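Local coordinates for protein type III secretion system effector HopBA1 (Pseudomonas syringae pv. aptata, PDB 5T09) that acts as a virulence factor recognised by the Arabidopsis resistance protein RBA1, whose self-association it enhances and which triggers plant cell death, at residues A69-K73 with R132-Y136; K101-K105 with L120-E125. Numbering follows the deposited sequence.

Contact 1: A69-K73 with R132-Y136; sequences AAKLK and RAGIY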
loop_
_atom_site.group_PDB
_atom_site.type_symbol
_atom_site.label_atom_id
_atom_site.label_comp_id
_atom_site.label_asym_id
_atom_site.label_seq_id
_atom_site.Cartn_x
_atom_site.Cartn_y
_atom_site.Cartn_z
ATOM N N ALA A 69 1.017 -11.478 6.278
ATOM C CA ALA A 69 0.348 -10.793 7.379
ATOM C C ALA A 69 0.928 -11.199 8.730
ATOM O O ALA A 69 1.457 -10.363 9.472
ATOM C CB ALA A 69 -1.153 -11.080 7.329
ATOM N N ALA A 70 0.831 -12.485 9.067
ATOM C CA ALA A 70 1.281 -12.945 10.378
ATOM C C ALA A 70 2.752 -12.612 10.603
ATOM O O ALA A 70 3.134 -12.122 11.672
ATOM C CB ALA A 70 1.039 -14.448 10.514
ATOM N N LYS A 71 3.596 -12.870 9.601
ATOM C CA LYS A 71 5.020 -12.586 9.748
ATOM C C LYS A 71 5.274 -11.090 9.891
ATOM O O LYS A 71 6.155 -10.675 10.654
ATOM C CB LYS A 71 5.792 -13.149 8.556
ATOM C CG LYS A 71 5.902 -14.665 8.559
ATOM C CD LYS A 71 6.720 -15.154 7.381
ATOM C CE LYS A 71 6.721 -16.668 7.292
ATOM N NZ LYS A 71 7.452 -17.139 6.084
ATOM N N LEU A 72 4.518 -10.264 9.164
ATOM C CA LEU A 72 4.665 -8.819 9.313
ATOM C C LEU A 72 4.319 -8.379 10.729
ATOM O O LEU A 72 5.031 -7.563 11.325
ATOM C CB LEU A 72 3.789 -8.089 8.298
ATOM C CG LEU A 72 4.266 -8.122 6.841
ATOM C CD1 LEU A 72 3.188 -7.586 5.921
ATOM C CD2 LEU A 72 5.554 -7.325 6.670
ATOM N N LYS A 73 3.227 -8.908 11.285
ATOM C CA LYS A 73 2.880 -8.606 12.670
ATOM C C LYS A 73 4.031 -8.956 13.606
ATOM O O LYS A 73 4.406 -8.160 14.475
ATOM C CB LYS A 73 1.614 -9.367 13.070
ATOM C CG LYS A 73 1.194 -9.171 14.521
ATOM C CD LYS A 73 0.735 -7.747 14.783
ATOM C CE LYS A 73 0.507 -7.510 16.265
ATOM N NZ LYS A 73 -0.029 -6.149 16.537
ATOM N N ARG A 132 -7.127 -10.101 11.211
ATOM C CA ARG A 132 -7.126 -11.242 12.119
ATOM C C ARG A 132 -5.723 -11.633 12.566
ATOM O O ARG A 132 -5.590 -12.434 13.498
ATOM C CB ARG A 132 -7.837 -12.441 11.476
ATOM C CG ARG A 132 -7.248 -12.947 10.165
ATOM C CD ARG A 132 -8.067 -14.116 9.609
ATOM N NE ARG A 132 -9.477 -13.776 9.390
ATOM C CZ ARG A 132 -10.047 -13.571 8.201
ATOM N NH1 ARG A 132 -9.348 -13.668 7.077
ATOM N NH2 ARG A 132 -11.337 -13.268 8.136
ATOM N N ALA A 133 -4.681 -11.083 11.945
ATOM C CA ALA A 133 -3.317 -11.269 12.424
ATOM C C ALA A 133 -2.946 -10.303 13.541
ATOM O O ALA A 133 -1.812 -10.352 14.031
ATOM C CB ALA A 133 -2.327 -11.112 11.266
ATOM N N GLY A 134 -3.864 -9.432 13.954
ATOM C CA GLY A 134 -3.585 -8.456 14.986
ATOM C C GLY A 134 -3.131 -7.105 14.484
ATOM O O GLY A 134 -2.649 -6.297 15.288
ATOM N N ILE A 135 -3.265 -6.831 13.189
ATOM C CA ILE A 135 -2.856 -5.560 12.602
ATOM C C ILE A 135 -4.084 -4.673 12.457
ATOM O O ILE A 135 -5.107 -5.098 11.904
ATOM C CB ILE A 135 -2.165 -5.769 11.242
ATOM C CG1 ILE A 135 -0.889 -6.599 11.413
ATOM C CG2 ILE A 135 -1.837 -4.425 10.591
ATOM C CD1 ILE A 135 -0.248 -7.021 10.107
ATOM N N TYR A 136 -3.981 -3.441 12.946
ATOM C CA TYR A 136 -5.046 -2.457 12.784
ATOM C C TYR A 136 -5.072 -1.954 11.343
ATOM O O TYR A 136 -4.083 -1.394 10.856
ATOM C CB TYR A 136 -4.829 -1.307 13.768
ATOM C CG TYR A 136 -5.775 -0.136 13.617
ATOM C CD1 TYR A 136 -7.112 -0.325 13.288
ATOM C CD2 TYR A 136 -5.331 1.165 13.830
ATOM C CE1 TYR A 136 -7.974 0.754 13.156
ATOM C CE2 TYR A 136 -6.185 2.244 13.707
ATOM C CZ TYR A 136 -7.504 2.034 13.370
ATOM O OH TYR A 136 -8.352 3.109 13.244
#
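Ala69 opens the contact from the last turns of helix 60-74: its CB lies 4.1 Å from Ala133 CB, and its carbonyl, while accepting the helical bond from Lys73 N (Lys73 N to Ala69 O, 2.9 Å), also has Ile135 CD1 3.8 Å from its O. Ala70 brings its backbone close, with Ala70 N 4.1 Å from Ala133 CB and a CA-CA separation of 5.3 Å between Ala70 and Ala133, a spacing that small side chains permit. Leu72 packs on Val41 and Ala44 of helix 36-46. Lys73 then reaches across: its CG is 3.3 Å from Ala133 O, its CD 3.9 Å from Ile135 CG1, and its NZ donates a 2.9 Å hydrogen bond to Gly134 O and forms a salt bridge with Asp78. Gly134, with phi 94° and two bonds back into the last helical turn, marks a Schellman motif. Ile135 touches Leu80, and the contact sets the last turns of helix 60-74 against the turn that follows helix 117-132, beside parallel strands 77-82 and 136-141.

Contact 2: K101-K105 with L120-E125; sequences KSAVK and LDKVSE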
loop_
_atom_site.group_PDB
_atom_site.type_symbol
_atom_site.label_atom_id
_atom_site.label_comp_id
_atom_site.label_asym_id
_atom_site.label_seq_id
_atom_site.Cartn_x
_atom_site.Cartn_y
_atom_site.Cartn_z
ATOM N N LYS A 101 -14.563 -11.516 4.983
ATOM C CA LYS A 101 -14.123 -11.179 3.632
ATOM C C LYS A 101 -15.288 -10.748 2.754
ATOM O O LYS A 101 -15.168 -9.796 1.974
ATOM C CB LYS A 101 -13.410 -12.379 3.005
ATOM C CG LYS A 101 -12.852 -12.111 1.613
ATOM C CD LYS A 101 -12.389 -13.388 0.931
ATOM C CE LYS A 101 -13.570 -14.233 0.474
ATOM N NZ LYS A 101 -13.143 -15.387 -0.361
ATOM N N SER A 102 -16.419 -11.444 2.855
ATOM C CA SER A 102 -17.552 -11.136 1.990
ATOM C C SER A 102 -18.080 -9.733 2.260
ATOM O O SER A 102 -18.482 -9.023 1.331
ATOM C CB SER A 102 -18.654 -12.176 2.190
ATOM O OG SER A 102 -18.150 -13.488 2.005
ATOM N N ALA A 103 -18.081 -9.314 3.526
ATOM C CA ALA A 103 -18.557 -7.978 3.867
ATOM C C ALA A 103 -17.605 -6.901 3.358
ATOM O O ALA A 103 -18.047 -5.861 2.858
ATOM C CB ALA A 103 -18.739 -7.861 5.379
ATOM N N VAL A 104 -16.296 -7.126 3.481
ATOM C CA VAL A 104 -15.325 -6.129 3.034
ATOM C C VAL A 104 -15.452 -5.901 1.533
ATOM O O VAL A 104 -15.393 -4.761 1.055
ATOM C CB VAL A 104 -13.901 -6.562 3.429
ATOM C CG1 VAL A 104 -12.850 -5.644 2.801
ATOM C CG2 VAL A 104 -13.754 -6.572 4.946
ATOM N N LYS A 105 -15.625 -6.977 0.767
ATOM C CA LYS A 105 -15.721 -6.848 -0.684
ATOM C C LYS A 105 -16.905 -5.970 -1.074
ATOM O O LYS A 105 -16.772 -5.054 -1.895
ATOM C CB LYS A 105 -15.834 -8.235 -1.318
ATOM C CG LYS A 105 -15.838 -8.242 -2.840
ATOM C CD LYS A 105 -15.960 -9.660 -3.375
ATOM C CE LYS A 105 -16.083 -9.690 -4.890
ATOM N NZ LYS A 105 -16.402 -11.055 -5.391
ATOM N N LEU A 120 -10.546 -7.504 -6.348
ATOM C CA LEU A 120 -11.257 -6.990 -5.183
ATOM C C LEU A 120 -11.415 -8.074 -4.127
ATOM O O LEU A 120 -11.332 -7.799 -2.924
ATOM C CB LEU A 120 -12.625 -6.438 -5.585
ATOM C CG LEU A 120 -13.332 -5.641 -4.481
ATOM C CD1 LEU A 120 -12.610 -4.321 -4.233
ATOM C CD2 LEU A 120 -14.793 -5.392 -4.807
ATOM N N ASP A 121 -11.644 -9.316 -4.556
ATOM C CA ASP A 121 -11.698 -10.427 -3.610
ATOM C C ASP A 121 -10.362 -10.598 -2.894
ATOM O O ASP A 121 -10.316 -10.758 -1.669
ATOM C CB ASP A 121 -12.087 -11.713 -4.341
ATOM C CG ASP A 121 -12.249 -12.890 -3.403
ATOM O OD1 ASP A 121 -11.245 -13.582 -3.136
ATOM O OD2 ASP A 121 -13.382 -13.123 -2.934
ATOM N N LYS A 122 -9.256 -10.563 -3.647
ATOM C CA LYS A 122 -7.942 -10.734 -3.032
ATOM C C LYS A 122 -7.595 -9.556 -2.130
ATOM O O LYS A 122 -6.983 -9.739 -1.070
ATOM C CB LYS A 122 -6.871 -10.918 -4.109
ATOM C CG LYS A 122 -6.974 -12.230 -4.884
ATOM C CD LYS A 122 -6.840 -13.428 -3.954
ATOM C CE LYS A 122 -6.589 -14.723 -4.711
ATOM N NZ LYS A 122 -6.392 -15.864 -3.770
ATOM N N VAL A 123 -7.965 -8.339 -2.531
ATOM C CA VAL A 123 -7.756 -7.185 -1.660
ATOM C C VAL A 123 -8.507 -7.381 -0.350
ATOM O O VAL A 123 -7.967 -7.155 0.737
ATOM C CB VAL A 123 -8.188 -5.887 -2.369
ATOM C CG1 VAL A 123 -8.149 -4.701 -1.400
ATOM C CG2 VAL A 123 -7.292 -5.613 -3.561
ATOM N N SER A 124 -9.768 -7.810 -0.437
ATOM C CA SER A 124 -10.552 -8.045 0.770
ATOM C C SER A 124 -9.917 -9.123 1.641
ATOM O O SER A 124 -9.845 -8.977 2.867
ATOM C CB SER A 124 -11.982 -8.430 0.396
ATOM O OG SER A 124 -12.581 -7.417 -0.395
ATOM N N GLU A 125 -9.451 -10.215 1.029
ATOM C CA GLU A 125 -8.776 -11.254 1.802
ATOM C C GLU A 125 -7.545 -10.698 2.509
ATOM O O GLU A 125 -7.270 -11.049 3.663
ATOM C CB GLU A 125 -8.384 -12.427 0.898
ATOM C CG GLU A 125 -7.812 -13.615 1.662
ATOM C CD GLU A 125 -7.305 -14.724 0.754
ATOM O OE1 GLU A 125 -6.953 -14.437 -0.411
ATOM O OE2 GLU A 125 -7.255 -15.888 1.210
#
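Lys105 lays its extended aliphatic chain over the start of segment 120-125, its CG 3.6 Å from Leu120 CD2 and its CD 4.3 Å from Asp121 CA. The ammonium group at its end forms a salt bridge with Asp117; Asp121 OD2 is 4.4 Å from Lys105 NZ and adds only a nearby opposite charge. Ser124 occupies the tightest part of the interface: its OG is 3.2 Å from Lys105 CA and 3.7 Å from Val104 CG1. Ser124 OG donates a 2.8 Å hydrogen bond to Leu120 O, and Lys105 N, 3.3 Å from Ser124 OG, meets it at too poor an angle to bond, so this approach is packing. One turn before Lys105, Lys101 has its CG 4.0 Å from Ser124 CB and its CD 4.1 Å from Glu125 CB, while Lys101 NZ makes a salt bridge to Asp121 OD2 whose hydrogen bond is weak at 3.4 Å. Val104, beside Ser124, also packs on Phe93 and Leu97 of helix 90-99. With the axes of 101-105 and 120-125 8.5 Å apart and 123° between their directions, consecutive helices cross obliquely within the connection between parallel strands 77-82 and 136-141 of this EreA/ChaN-like alpha-beta fold.

Followed from the N terminus, the chain passes through helix 60-74, where contact 1 begins, then strand 77-82 and helix 90-99 before entering contact 2 at 101-105. Contact 2 closes first, at 120-125, with just 14 residues between its segments; contact 1 closes at 132-136, after 58 intervening residues. The shorter loop therefore lies wholly within the longer one, and the two do not cross. Helix 117-132 connects them: its N-terminal half packs in contact 2, and the turn after its end packs in contact 1. Their centres are about 16 Å apart and their nearest atoms about 5 Å apart, without touching. Together they tie helices 60-74 and 101-112 to helix 117-132 and its exit into edge strand 136-141.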